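Local coordinates for protein putative cytosine/guanine deaminase (Unidentified, PDB 2PAJ) that catalyses the zinc-dependent hydrolytic deamination of 2-amino-4-hydroxypteridines such as isoxanthopterin, giving 2,4-dihydroxypteridines and ammonium, at residues P10-N16 / P37-G43; Y69-V73 / I387-T391; F115-R120 / I152-E156; K159-R163 / S448-V453; R168-T174 / P187-Y193. One frame throughout, in Å; residues are numbered along the deposited sequence.

Interaction 1 (P10-N16 / P37-G43); sequences PSTLIRN and PDIRIVG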
# COMPACT_ATOMS: atom_id res chain seq x y z
N PRO A 10 1.95 -1.60 29.25
CA PRO A 10 1.97 -1.42 27.77
C PRO A 10 3.38 -1.05 27.30
O PRO A 10 3.60 0.05 26.75
CB PRO A 10 0.98 -0.32 27.42
CG PRO A 10 0.04 -0.34 28.65
CD PRO A 10 1.00 -0.64 29.84
N SER A 11 4.32 -1.95 27.55
CA SER A 11 5.71 -1.76 27.13
C SER A 11 6.23 -3.08 26.58
O SER A 11 5.87 -4.15 27.05
CB SER A 11 6.59 -1.32 28.29
OG SER A 11 7.86 -0.95 27.82
N THR A 12 7.08 -2.99 25.57
CA THR A 12 7.59 -4.21 24.99
C THR A 12 9.04 -4.07 24.57
O THR A 12 9.47 -3.00 24.15
CB THR A 12 6.74 -4.63 23.79
OG1 THR A 12 5.41 -4.88 24.24
CG2 THR A 12 7.32 -5.86 23.13
N LEU A 13 9.79 -5.15 24.70
CA LEU A 13 11.19 -5.11 24.33
C LEU A 13 11.54 -6.23 23.36
O LEU A 13 11.46 -7.41 23.68
CB LEU A 13 12.07 -5.22 25.58
CG LEU A 13 13.57 -4.93 25.44
CD1 LEU A 13 13.79 -3.45 25.26
CD2 LEU A 13 14.31 -5.42 26.68
N ILE A 14 11.89 -5.83 22.15
CA ILE A 14 12.30 -6.77 21.13
C ILE A 14 13.81 -6.85 21.38
O ILE A 14 14.50 -5.83 21.33
CB ILE A 14 12.01 -6.22 19.72
CG1 ILE A 14 10.51 -5.92 19.58
CG2 ILE A 14 12.45 -7.20 18.65
CD1 ILE A 14 10.14 -5.25 18.28
N ARG A 15 14.30 -8.04 21.69
CA ARG A 15 15.71 -8.18 22.01
C ARG A 15 16.54 -9.04 21.07
O ARG A 15 16.05 -9.98 20.45
CB ARG A 15 15.90 -8.76 23.41
CG ARG A 15 14.91 -8.33 24.46
CD ARG A 15 15.27 -9.01 25.77
NE ARG A 15 16.60 -8.61 26.23
CZ ARG A 15 17.32 -9.27 27.14
NH1 ARG A 15 16.84 -10.38 27.70
NH2 ARG A 15 18.51 -8.81 27.51
N ASN A 16 17.82 -8.69 21.02
CA ASN A 16 18.83 -9.42 20.27
C ASN A 16 18.59 -9.64 18.79
O ASN A 16 18.68 -10.77 18.30
CB ASN A 16 19.04 -10.75 20.98
CG ASN A 16 20.34 -11.40 20.62
OD1 ASN A 16 21.39 -10.77 20.67
ND2 ASN A 16 20.28 -12.68 20.26
N PRO A 37 21.06 -3.39 18.85
CA PRO A 37 20.41 -4.71 18.91
C PRO A 37 18.97 -4.83 19.41
O PRO A 37 18.20 -5.63 18.88
CB PRO A 37 21.37 -5.52 19.76
CG PRO A 37 21.75 -4.52 20.80
CD PRO A 37 21.89 -3.18 20.05
N ASP A 38 18.59 -4.06 20.43
CA ASP A 38 17.22 -4.17 20.96
C ASP A 38 16.36 -2.96 20.61
O ASP A 38 16.87 -1.94 20.16
CB ASP A 38 17.21 -4.34 22.49
CG ASP A 38 18.23 -5.36 22.97
OD1 ASP A 38 19.24 -4.94 23.57
OD2 ASP A 38 18.01 -6.58 22.76
N ILE A 39 15.05 -3.10 20.84
CA ILE A 39 14.09 -2.03 20.58
C ILE A 39 12.97 -2.01 21.61
O ILE A 39 12.27 -3.01 21.79
CB ILE A 39 13.46 -2.16 19.19
CG1 ILE A 39 14.55 -2.16 18.11
CG2 ILE A 39 12.49 -0.99 18.96
CD1 ILE A 39 14.03 -2.39 16.72
N ARG A 40 12.79 -0.87 22.27
CA ARG A 40 11.74 -0.71 23.27
C ARG A 40 10.54 0.04 22.69
O ARG A 40 10.69 1.06 22.02
CB ARG A 40 12.27 0.03 24.50
CG ARG A 40 11.20 0.36 25.53
CD ARG A 40 11.76 0.69 26.92
NE ARG A 40 11.93 -0.52 27.73
CZ ARG A 40 13.08 -1.17 27.87
NH1 ARG A 40 14.16 -0.72 27.25
NH2 ARG A 40 13.14 -2.27 28.62
N ILE A 41 9.35 -0.47 22.96
CA ILE A 41 8.13 0.15 22.47
C ILE A 41 7.21 0.49 23.64
O ILE A 41 6.92 -0.37 24.48
CB ILE A 41 7.36 -0.80 21.52
CG1 ILE A 41 8.21 -1.10 20.28
CG2 ILE A 41 6.00 -0.20 21.15
CD1 ILE A 41 7.63 -2.22 19.41
N VAL A 42 6.78 1.74 23.71
CA VAL A 42 5.84 2.14 24.75
C VAL A 42 4.60 2.68 24.05
O VAL A 42 4.63 3.74 23.42
CB VAL A 42 6.43 3.21 25.71
CG1 VAL A 42 6.94 4.41 24.92
CG2 VAL A 42 5.36 3.63 26.72
N GLY A 43 3.51 1.93 24.16
CA GLY A 43 2.29 2.34 23.50
C GLY A 43 2.40 2.08 22.02
O GLY A 43 2.63 0.95 21.58
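Four short backbone hydrogen bonds fix the pairing of strands 11-15 and 39-42. T12 N donates to I41 O at 2.8 Å and I41 N returns to T12 O at 2.8 Å; I14 N to I39 O (2.9 Å) and I39 N to I14 O (2.8 Å) close the second reciprocal pair. With strand axes 4.7 Å apart and running at 164°, this is regular antiparallel pairing, T12-I41 and I14-I39 being the hydrogen-bonded pairs and S11-V42 and L13-R40 the non-hydrogen-bonded ones. One further bond, G43 N to P10 O at 3.2 Å, extends it at one end. The CA-H groups add to it: S11 CA lies 3.2 Å from I41 O and R40 CA 3.3 Å from T12 O.

Side chains alternate between two faces. On one, I14 CB and I39 CB lie 4.3 Å apart, and I14 CD1 meets I41 CD1 at 4.1 Å. On the other, L13 CD1 lies over a face of the R40 guanidinium, 3.4 Å from R40 NH1. The charge of R40 is met by E58, which also accepts a hydrogen bond from S11 OG.

The pair forms the middle of a small four-stranded mixed sheet, separate from the barrel strands and away from the zinc site: strand 59-62 runs parallel beside 11-15, strand 45-49 antiparallel beside 39-42, and I14 and I39 both rest on I68 of strand 67-73.

Interaction 2 (Y69-V73 / I387-T391); sequences YPAWV and IHWGT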
# COMPACT_ATOMS: atom_id res chain seq x y z
N TYR A 69 12.79 -5.00 10.10
CA TYR A 69 12.54 -4.08 8.99
C TYR A 69 11.34 -3.24 9.43
O TYR A 69 10.61 -3.62 10.36
CB TYR A 69 12.05 -4.86 7.76
CG TYR A 69 13.06 -5.36 6.73
CD1 TYR A 69 14.27 -5.94 7.10
CD2 TYR A 69 12.74 -5.32 5.36
CE1 TYR A 69 15.14 -6.47 6.15
CE2 TYR A 69 13.59 -5.84 4.40
CZ TYR A 69 14.79 -6.42 4.81
OH TYR A 69 15.62 -6.97 3.86
N PRO A 70 11.13 -2.08 8.81
CA PRO A 70 9.95 -1.33 9.24
C PRO A 70 8.84 -2.00 8.41
O PRO A 70 9.11 -2.47 7.31
CB PRO A 70 10.26 0.10 8.81
CG PRO A 70 11.15 -0.07 7.66
CD PRO A 70 12.06 -1.20 8.09
N ALA A 71 7.63 -2.12 8.94
CA ALA A 71 6.54 -2.76 8.19
C ALA A 71 6.35 -2.08 6.83
O ALA A 71 6.61 -0.89 6.68
CB ALA A 71 5.25 -2.71 9.01
N TRP A 72 5.91 -2.83 5.82
CA TRP A 72 5.74 -2.26 4.49
C TRP A 72 4.55 -1.30 4.40
O TRP A 72 3.59 -1.38 5.15
CB TRP A 72 5.53 -3.34 3.43
CG TRP A 72 6.60 -4.37 3.34
CD1 TRP A 72 6.52 -5.69 3.70
CD2 TRP A 72 7.95 -4.15 2.92
NE1 TRP A 72 7.73 -6.30 3.54
CE2 TRP A 72 8.64 -5.38 3.06
CE3 TRP A 72 8.66 -3.04 2.44
CZ2 TRP A 72 9.99 -5.53 2.74
CZ3 TRP A 72 10.00 -3.18 2.13
CH2 TRP A 72 10.66 -4.42 2.28
N VAL A 73 4.65 -0.39 3.44
CA VAL A 73 3.62 0.58 3.15
C VAL A 73 3.26 0.40 1.68
O VAL A 73 4.05 0.71 0.79
CB VAL A 73 4.12 2.02 3.38
CG1 VAL A 73 2.99 3.01 3.17
CG2 VAL A 73 4.68 2.15 4.78
N ILE A 387 14.28 -0.70 0.25
CA ILE A 387 13.57 -0.79 1.52
C ILE A 387 12.99 0.58 1.84
O ILE A 387 11.95 0.69 2.48
CB ILE A 387 14.50 -1.24 2.67
CG1 ILE A 387 14.91 -2.70 2.48
CG2 ILE A 387 13.80 -1.08 4.01
CD1 ILE A 387 15.91 -3.20 3.51
N HIS A 388 13.66 1.62 1.38
CA HIS A 388 13.19 2.98 1.61
C HIS A 388 11.90 3.19 0.85
O HIS A 388 10.91 3.67 1.41
CB HIS A 388 14.22 4.00 1.14
CG HIS A 388 13.88 5.40 1.52
ND1 HIS A 388 13.81 6.42 0.60
CD2 HIS A 388 13.55 5.94 2.71
CE1 HIS A 388 13.45 7.53 1.21
NE2 HIS A 388 13.28 7.27 2.49
N TRP A 389 11.92 2.84 -0.43
CA TRP A 389 10.76 2.99 -1.30
C TRP A 389 9.55 2.26 -0.74
O TRP A 389 8.44 2.79 -0.78
CB TRP A 389 11.07 2.46 -2.69
CG TRP A 389 12.07 3.26 -3.43
CD1 TRP A 389 12.45 4.55 -3.16
CD2 TRP A 389 12.75 2.90 -4.64
NE1 TRP A 389 13.32 5.01 -4.12
CE2 TRP A 389 13.52 4.02 -5.05
CE3 TRP A 389 12.78 1.73 -5.43
CZ2 TRP A 389 14.31 4.02 -6.22
CZ3 TRP A 389 13.56 1.73 -6.58
CH2 TRP A 389 14.31 2.87 -6.97
N GLY A 390 9.77 1.06 -0.22
CA GLY A 390 8.69 0.25 0.31
C GLY A 390 8.20 0.58 1.70
O GLY A 390 7.20 0.02 2.16
N THR A 391 8.89 1.50 2.37
CA THR A 391 8.51 1.89 3.72
C THR A 391 8.33 3.40 3.86
O THR A 391 7.29 3.93 3.51
CB THR A 391 9.54 1.37 4.77
OG1 THR A 391 10.83 1.93 4.50
CG2 THR A 391 9.66 -0.15 4.72
O HOH W 1 5.72 2.46 -0.48
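I387 opens the contact: its CD1 comes 3.6 Å from Y69 CE2, its CG2 lies 4.4 Å from P70 CD, and its CA sits 4.3 Å from W72 CZ3, near the plane of the indole. Two residues on, the CA-to-CB bond of W389 points away from the strand, yet its carbonyl takes part through a water lying 2.8 Å from W389 O and 2.7 Å from V73 O, which bridges the two carbonyls. G390 supplies the direct polar link, V73 N to G390 O at 2.9 Å and 164°. A CB on G390 would fall 2.8 Å from W72 CZ3, so the indole edge can come this close because no side chain is there. T391 ends the segment within a wider pi-type turn; its OG1 donates to I387 O at 2.6 Å, while its CG2 packs 3.3 Å from P70 CG. Helix 383-398 is thus fastened to strand 67-73 of the amidohydrolase TIM barrel, which leads to the zinc ligands H76 and H78. Parallel strand 131-136 lies alongside, and helix 346-359 packs on W72.

Interaction 3 (F115-R120 / I152-E156); sequences FRLAAR and ILFEE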
# COMPACT_ATOMS: atom_id res chain seq x y z
N PHE A 115 -17.48 -8.89 -2.03
CA PHE A 115 -16.56 -7.77 -1.90
C PHE A 115 -15.76 -7.93 -0.62
O PHE A 115 -14.54 -7.74 -0.59
CB PHE A 115 -17.32 -6.45 -1.84
CG PHE A 115 -16.42 -5.23 -1.88
CD1 PHE A 115 -15.87 -4.79 -3.08
CD2 PHE A 115 -16.12 -4.54 -0.72
CE1 PHE A 115 -15.04 -3.70 -3.13
CE2 PHE A 115 -15.28 -3.44 -0.75
CZ PHE A 115 -14.74 -3.02 -1.96
N ARG A 116 -16.46 -8.29 0.45
CA ARG A 116 -15.86 -8.48 1.76
C ARG A 116 -14.78 -9.57 1.78
O ARG A 116 -13.76 -9.43 2.46
CB ARG A 116 -16.97 -8.82 2.75
CG ARG A 116 -16.55 -8.79 4.19
CD ARG A 116 -17.69 -8.20 4.98
NE ARG A 116 -17.22 -7.22 5.95
CZ ARG A 116 -17.97 -6.24 6.43
NH1 ARG A 116 -19.23 -6.11 6.02
NH2 ARG A 116 -17.46 -5.39 7.31
N LEU A 117 -15.03 -10.65 1.04
CA LEU A 117 -14.11 -11.77 0.96
C LEU A 117 -12.83 -11.38 0.22
O LEU A 117 -11.73 -11.66 0.69
CB LEU A 117 -14.77 -12.94 0.25
CG LEU A 117 -13.97 -14.24 0.22
CD1 LEU A 117 -13.92 -14.86 1.62
CD2 LEU A 117 -14.63 -15.19 -0.77
N ALA A 118 -12.99 -10.75 -0.93
CA ALA A 118 -11.85 -10.32 -1.74
C ALA A 118 -10.93 -9.41 -0.94
O ALA A 118 -9.70 -9.54 -0.99
CB ALA A 118 -12.34 -9.60 -2.99
N ALA A 119 -11.53 -8.49 -0.21
CA ALA A 119 -10.79 -7.53 0.61
C ALA A 119 -10.06 -8.26 1.70
O ALA A 119 -8.88 -8.01 1.94
CB ALA A 119 -11.75 -6.52 1.21
N ARG A 120 -10.75 -9.17 2.37
CA ARG A 120 -10.13 -9.92 3.45
C ARG A 120 -8.92 -10.69 2.91
O ARG A 120 -7.82 -10.57 3.44
CB ARG A 120 -11.13 -10.88 4.10
CG ARG A 120 -10.62 -11.51 5.39
CD ARG A 120 -11.78 -12.05 6.22
NE ARG A 120 -11.36 -12.86 7.37
CZ ARG A 120 -10.62 -12.41 8.39
NH1 ARG A 120 -10.22 -11.15 8.41
NH2 ARG A 120 -10.29 -13.22 9.38
N ILE A 152 -17.04 -1.47 4.43
CA ILE A 152 -16.47 -2.80 4.47
C ILE A 152 -14.94 -2.81 4.51
O ILE A 152 -14.33 -3.52 5.31
CB ILE A 152 -16.97 -3.62 3.26
CG1 ILE A 152 -18.49 -3.77 3.32
CG2 ILE A 152 -16.28 -4.97 3.23
CD1 ILE A 152 -19.13 -4.24 2.03
N LEU A 153 -14.32 -2.00 3.65
CA LEU A 153 -12.87 -1.93 3.59
C LEU A 153 -12.25 -1.50 4.92
O LEU A 153 -11.28 -2.12 5.38
CB LEU A 153 -12.42 -1.00 2.47
CG LEU A 153 -12.53 -1.53 1.03
CD1 LEU A 153 -11.97 -0.52 0.03
CD2 LEU A 153 -11.78 -2.82 0.91
N PHE A 154 -12.79 -0.46 5.55
CA PHE A 154 -12.27 0.01 6.84
C PHE A 154 -12.54 -1.02 7.94
O PHE A 154 -11.74 -1.19 8.86
CB PHE A 154 -12.92 1.35 7.23
CG PHE A 154 -12.28 2.55 6.58
CD1 PHE A 154 -10.99 2.94 6.92
CD2 PHE A 154 -12.97 3.29 5.63
CE1 PHE A 154 -10.40 4.07 6.32
CE2 PHE A 154 -12.41 4.40 5.03
CZ PHE A 154 -11.11 4.80 5.37
N GLU A 155 -13.65 -1.72 7.83
CA GLU A 155 -14.00 -2.72 8.82
C GLU A 155 -12.99 -3.84 8.80
O GLU A 155 -12.42 -4.21 9.83
CB GLU A 155 -15.40 -3.28 8.55
CG GLU A 155 -16.51 -2.26 8.78
CD GLU A 155 -17.88 -2.78 8.40
OE1 GLU A 155 -18.38 -3.72 9.06
OE2 GLU A 155 -18.47 -2.25 7.42
N GLU A 156 -12.74 -4.38 7.61
CA GLU A 156 -11.80 -5.47 7.45
C GLU A 156 -10.38 -5.09 7.87
O GLU A 156 -9.73 -5.84 8.60
CB GLU A 156 -11.82 -5.94 5.99
CG GLU A 156 -13.13 -6.61 5.61
CD GLU A 156 -13.51 -7.72 6.58
OE1 GLU A 156 -12.72 -8.68 6.73
OE2 GLU A 156 -14.59 -7.63 7.20
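R116 reaches across the groove between two helices by a path that is not a standard rotamer: chi1 is t at -169°, but chi2 (142°) and chi3 (-135°) fall between wells. This lays one face of its guanidinium on I152, with R116 NH1 3.6 Å from I152 CG1, and turns the edge to two acids. Both are hydrogen-bonded salt bridges: R116 NE to E156 OE2 at 2.9 Å and 168°, and R116 NH2 to E155 OE1 at 2.6 Å, weak in angle and with NH2 less surely placed. E156 folds back with chi1, chi2 and chi3 all near -60°. R120, t through its first three chi angles, adds a long salt bridge, 3.9 Å from R120 NH1 to E156 OE1.

Deeper down, F115 (chi1 t) points its ring edge at I152 and L153: F115 CE2 to L153 CG is 3.8 Å and F115 CD2 to I152 CG2 4.0 Å. A119 CB meets L153 CD2 at 3.7 Å; the short axes pass 9.7 Å apart at -43°. These outer helices of the TIM barrel are thus held by charge as well as apolar packing: R116 is balanced between two acids, and E156 is shared with the more distant R120.

Interaction 4 (K159-R163 / S448-V453); sequences KLGLR and SAGKRV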
# COMPACT_ATOMS: atom_id res chain seq x y z
N LYS A 159 -10.16 -5.08 11.55
CA LYS A 159 -10.31 -6.37 12.19
C LYS A 159 -8.93 -7.00 12.26
O LYS A 159 -8.62 -7.75 13.18
CB LYS A 159 -11.28 -7.27 11.40
CG LYS A 159 -12.73 -6.87 11.60
CD LYS A 159 -13.68 -7.45 10.56
CE LYS A 159 -13.89 -8.93 10.75
NZ LYS A 159 -15.14 -9.38 10.06
N LEU A 160 -8.09 -6.64 11.29
CA LEU A 160 -6.73 -7.15 11.21
C LEU A 160 -5.73 -6.27 11.93
O LEU A 160 -4.57 -6.66 12.11
CB LEU A 160 -6.33 -7.30 9.74
CG LEU A 160 -7.17 -8.28 8.93
CD1 LEU A 160 -6.73 -8.28 7.48
CD2 LEU A 160 -7.03 -9.67 9.51
N GLY A 161 -6.18 -5.09 12.34
CA GLY A 161 -5.33 -4.15 13.07
C GLY A 161 -4.40 -3.32 12.22
O GLY A 161 -3.45 -2.73 12.73
N LEU A 162 -4.70 -3.25 10.93
CA LEU A 162 -3.88 -2.51 9.96
C LEU A 162 -4.32 -1.08 9.71
O LEU A 162 -5.50 -0.75 9.84
CB LEU A 162 -3.88 -3.25 8.61
CG LEU A 162 -3.83 -4.77 8.58
CD1 LEU A 162 -3.95 -5.25 7.15
CD2 LEU A 162 -2.53 -5.27 9.20
N ARG A 163 -3.38 -0.22 9.35
CA ARG A 163 -3.71 1.17 9.02
C ARG A 163 -4.23 1.06 7.60
O ARG A 163 -3.62 0.39 6.77
CB ARG A 163 -2.48 2.06 8.97
CG ARG A 163 -1.65 2.18 10.23
CD ARG A 163 -0.46 3.07 9.91
NE ARG A 163 0.47 3.17 11.02
CZ ARG A 163 0.24 3.87 12.11
NH1 ARG A 163 -0.90 4.54 12.22
NH2 ARG A 163 1.12 3.89 13.10
N SER A 448 1.74 -3.13 14.50
CA SER A 448 1.03 -2.03 13.89
C SER A 448 0.56 -1.14 15.03
O SER A 448 -0.25 -1.55 15.88
CB SER A 448 -0.17 -2.52 13.08
OG SER A 448 -0.76 -1.44 12.37
N ALA A 449 1.09 0.08 15.06
CA ALA A 449 0.73 1.02 16.10
C ALA A 449 1.03 0.39 17.47
O ALA A 449 0.25 0.54 18.41
CB ALA A 449 -0.74 1.39 15.98
N GLY A 450 2.15 -0.32 17.55
CA GLY A 450 2.57 -0.94 18.80
C GLY A 450 1.82 -2.19 19.23
O GLY A 450 1.99 -2.67 20.35
N LYS A 451 0.98 -2.71 18.35
CA LYS A 451 0.24 -3.92 18.70
C LYS A 451 0.69 -5.06 17.81
O LYS A 451 1.00 -4.87 16.64
CB LYS A 451 -1.26 -3.67 18.57
CG LYS A 451 -1.72 -2.69 19.64
CD LYS A 451 -3.22 -2.42 19.66
CE LYS A 451 -3.51 -1.45 20.80
NZ LYS A 451 -4.95 -1.13 20.98
N ARG A 452 0.76 -6.25 18.40
CA ARG A 452 1.20 -7.42 17.67
C ARG A 452 0.07 -8.04 16.85
O ARG A 452 -0.79 -8.76 17.35
CB ARG A 452 1.81 -8.44 18.63
CG ARG A 452 2.52 -9.56 17.91
CD ARG A 452 3.80 -9.94 18.62
NE ARG A 452 4.37 -11.15 18.06
CZ ARG A 452 5.28 -11.89 18.68
NH1 ARG A 452 5.72 -11.53 19.88
NH2 ARG A 452 5.73 -13.00 18.10
N VAL A 453 0.11 -7.74 15.56
CA VAL A 453 -0.88 -8.21 14.62
C VAL A 453 -0.58 -9.62 14.18
O VAL A 453 -1.49 -10.37 13.84
CB VAL A 453 -0.93 -7.28 13.40
CG1 VAL A 453 -1.95 -7.79 12.37
CG2 VAL A 453 -1.26 -5.87 13.85
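K159 closes helix 149-159; L160 comes next, and its side chain packs on helix 112-127. G161 is the C-prime residue of a Schellman motif, with phi 81° and psi 17°, and brings its carbonyl to the hairpin: S448 OG donates to G161 O at 3.0 Å, the direct hydrogen bond between the segments. An ideal CB on G161 would stand only 3.4 Å from V453 CG2, so both the positive phi and the tight space suit glycine. L162 starts away from the hairpin, but its side chain bends back until L162 CD2 lies 4.1 Å from V453 CG1. R163 carries its guanidinium alongside the turn, 4.2 Å from R163 NH2 to A449 CA; its charge is met by D413, which also accepts a hydrogen bond from A449 N.

S448 and A449 belong to a type I' turn from S448 to K451, closed by S448 N to K451 O (2.9 Å) and K451 N to S448 O (3.0 Å), and V453 to the strand that follows. The turn joins strands 442-448 and 451-455. One side of this hairpin, through S448, A449 and V453, rests against the alpha-to-beta connection of the barrel between helix 149-159 and strand 163-168, whose first residue pairs with strand 131-136.

Interaction 5 (R168-T174 / P187-Y193); sequences RGGATQT and PETLDAY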
# COMPACT_ATOMS: atom_id res chain seq x y z
N ARG A 168 -10.58 6.58 -2.78
CA ARG A 168 -11.90 6.63 -3.39
C ARG A 168 -11.84 6.92 -4.88
O ARG A 168 -11.63 8.06 -5.28
CB ARG A 168 -12.74 7.69 -2.66
CG ARG A 168 -14.24 7.40 -2.55
CD ARG A 168 -14.95 7.48 -3.90
NE ARG A 168 -16.40 7.39 -3.76
CZ ARG A 168 -17.25 7.41 -4.78
NH1 ARG A 168 -16.80 7.52 -6.02
NH2 ARG A 168 -18.55 7.30 -4.56
N GLY A 169 -12.04 5.88 -5.68
CA GLY A 169 -11.99 6.04 -7.12
C GLY A 169 -13.35 6.14 -7.78
O GLY A 169 -14.38 6.11 -7.12
N GLY A 170 -13.35 6.26 -9.10
CA GLY A 170 -14.60 6.35 -9.83
C GLY A 170 -14.51 7.16 -11.11
O GLY A 170 -13.43 7.59 -11.53
N ALA A 171 -15.65 7.35 -11.75
CA ALA A 171 -15.71 8.12 -12.97
C ALA A 171 -17.06 8.79 -13.16
O ALA A 171 -18.07 8.37 -12.59
CB ALA A 171 -15.41 7.23 -14.17
N THR A 172 -17.05 9.86 -13.94
CA THR A 172 -18.26 10.60 -14.26
C THR A 172 -18.63 10.30 -15.70
O THR A 172 -19.70 10.67 -16.16
CB THR A 172 -18.07 12.12 -14.05
OG1 THR A 172 -16.97 12.60 -14.83
CG2 THR A 172 -17.82 12.40 -12.59
N GLN A 173 -17.74 9.63 -16.42
CA GLN A 173 -18.03 9.25 -17.80
C GLN A 173 -17.61 7.84 -18.14
O GLN A 173 -17.07 7.12 -17.29
CB GLN A 173 -17.38 10.19 -18.80
CG GLN A 173 -16.08 10.78 -18.39
CD GLN A 173 -16.18 12.26 -18.44
OE1 GLN A 173 -17.03 12.85 -17.77
NE2 GLN A 173 -15.35 12.89 -19.27
N THR A 174 -17.84 7.47 -19.40
CA THR A 174 -17.53 6.12 -19.87
C THR A 174 -17.80 5.92 -21.36
O THR A 174 -17.01 5.28 -22.08
CB THR A 174 -18.39 5.07 -19.14
OG1 THR A 174 -18.24 3.81 -19.80
CG2 THR A 174 -19.87 5.50 -19.12
N PRO A 187 -21.48 5.22 -14.51
CA PRO A 187 -20.79 6.28 -13.79
C PRO A 187 -21.65 6.99 -12.75
O PRO A 187 -22.87 6.86 -12.72
CB PRO A 187 -20.30 7.21 -14.90
CG PRO A 187 -21.29 6.99 -16.00
CD PRO A 187 -21.54 5.51 -15.96
N GLU A 188 -20.99 7.73 -11.87
CA GLU A 188 -21.68 8.49 -10.84
C GLU A 188 -21.65 9.94 -11.29
O GLU A 188 -20.68 10.38 -11.92
CB GLU A 188 -20.97 8.38 -9.50
CG GLU A 188 -21.08 7.06 -8.81
CD GLU A 188 -20.31 7.08 -7.51
OE1 GLU A 188 -19.08 7.28 -7.56
OE2 GLU A 188 -20.94 6.91 -6.44
N THR A 189 -22.69 10.68 -10.97
CA THR A 189 -22.69 12.08 -11.34
C THR A 189 -21.63 12.77 -10.48
O THR A 189 -21.41 12.37 -9.35
CB THR A 189 -24.08 12.70 -11.10
OG1 THR A 189 -23.95 14.11 -10.94
CG2 THR A 189 -24.73 12.09 -9.86
N LEU A 190 -20.98 13.78 -11.03
CA LEU A 190 -19.93 14.53 -10.33
C LEU A 190 -20.26 14.90 -8.87
O LEU A 190 -19.45 14.68 -7.97
CB LEU A 190 -19.59 15.78 -11.14
CG LEU A 190 -18.42 16.72 -10.79
CD1 LEU A 190 -18.74 17.52 -9.55
CD2 LEU A 190 -17.15 15.91 -10.62
N ASP A 191 -21.46 15.43 -8.63
CA ASP A 191 -21.88 15.84 -7.29
C ASP A 191 -22.08 14.66 -6.35
O ASP A 191 -21.87 14.76 -5.15
CB ASP A 191 -23.18 16.64 -7.38
CG ASP A 191 -23.19 17.56 -8.58
OD1 ASP A 191 -22.79 18.75 -8.45
OD2 ASP A 191 -23.56 17.08 -9.68
N ALA A 192 -22.50 13.53 -6.89
CA ALA A 192 -22.69 12.36 -6.05
C ALA A 192 -21.33 11.97 -5.47
O ALA A 192 -21.20 11.73 -4.26
CB ALA A 192 -23.29 11.22 -6.86
N TYR A 193 -20.33 11.95 -6.35
CA TYR A 193 -18.95 11.62 -6.02
C TYR A 193 -18.49 12.58 -4.92
O TYR A 193 -18.18 12.17 -3.80
CB TYR A 193 -18.07 11.80 -7.26
CG TYR A 193 -16.68 11.17 -7.23
CD1 TYR A 193 -16.04 10.88 -6.02
CD2 TYR A 193 -15.99 10.89 -8.42
CE1 TYR A 193 -14.75 10.34 -5.99
CE2 TYR A 193 -14.70 10.35 -8.42
CZ TYR A 193 -14.08 10.08 -7.20
OH TYR A 193 -12.81 9.54 -7.18
O HOH W 2 -21.47 10.19 -14.31
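In this beta-to-alpha connection of the TIM barrel, the chain leaves strand 163-168, runs out through 169-174 and returns to start helix 190-203; G169 lies near, but does not bind, the zinc site. G170 has phi 150° and psi -175°, where a CB would jam against the preceding carbonyl, so the backbone itself calls for glycine. The outgoing and returning chains meet through E188 N to A171 O at 3.1 Å, with T172 CA 3.4 Å from E188 O. A water joins them again, donating to T172 O at 2.6 Å and, weakly, to E188 O at 2.5 Å. T189 then takes the N-cap position.

Among the side chains, P187 packs on the backbone of A171 and T172, its CB 3.4 Å from A171 O, and its CD lies 3.6 Å from T174 CG2, while T172 CG2 reaches L190 CD2 at 4.1 Å. T172 OG1 is turned to E230 of helix 228-240. R168 and E188 form a salt bridge: R168 NH1 donates to E188 OE1 at 2.8 Å, and R168 NH2 to E188 OE1 at 3.0 Å and to E188 OE2 at 3.1 Å. D196 is a second acidic partner. The same guanidinium stacks on Y193, centres 4.4 Å apart and planes at 27°, an off-centre cation-pi contact. At the far end of the tyrosine ring, Y193 OH donates to R168 O at 2.7 Å.

Overall arrangement
Interaction 2 is the most central, its centre about 10 Å from the centre of the chain, with every touching residue buried and one direct hydrogen bond amid apolar packing. Interaction 3 is also buried, but its outer edge is charged. Interactions 1, 4 and 5 are partly buried: backbone pairing dominates 1, a hairpin meets a helix end in 4, and an arginine-centred cluster marks 5. Interactions 1 and 5 lie on opposite sides of the chain's centre, about 46 Å between their centres. Helix 149-159 links 3 to 4, where R120 NH1 lies 3.7 Å from L160 CD2; I41 CG2 packs 4.2 Å from G450 CA, joining 1 to 4. Strand 163-168 runs from 4 to 5.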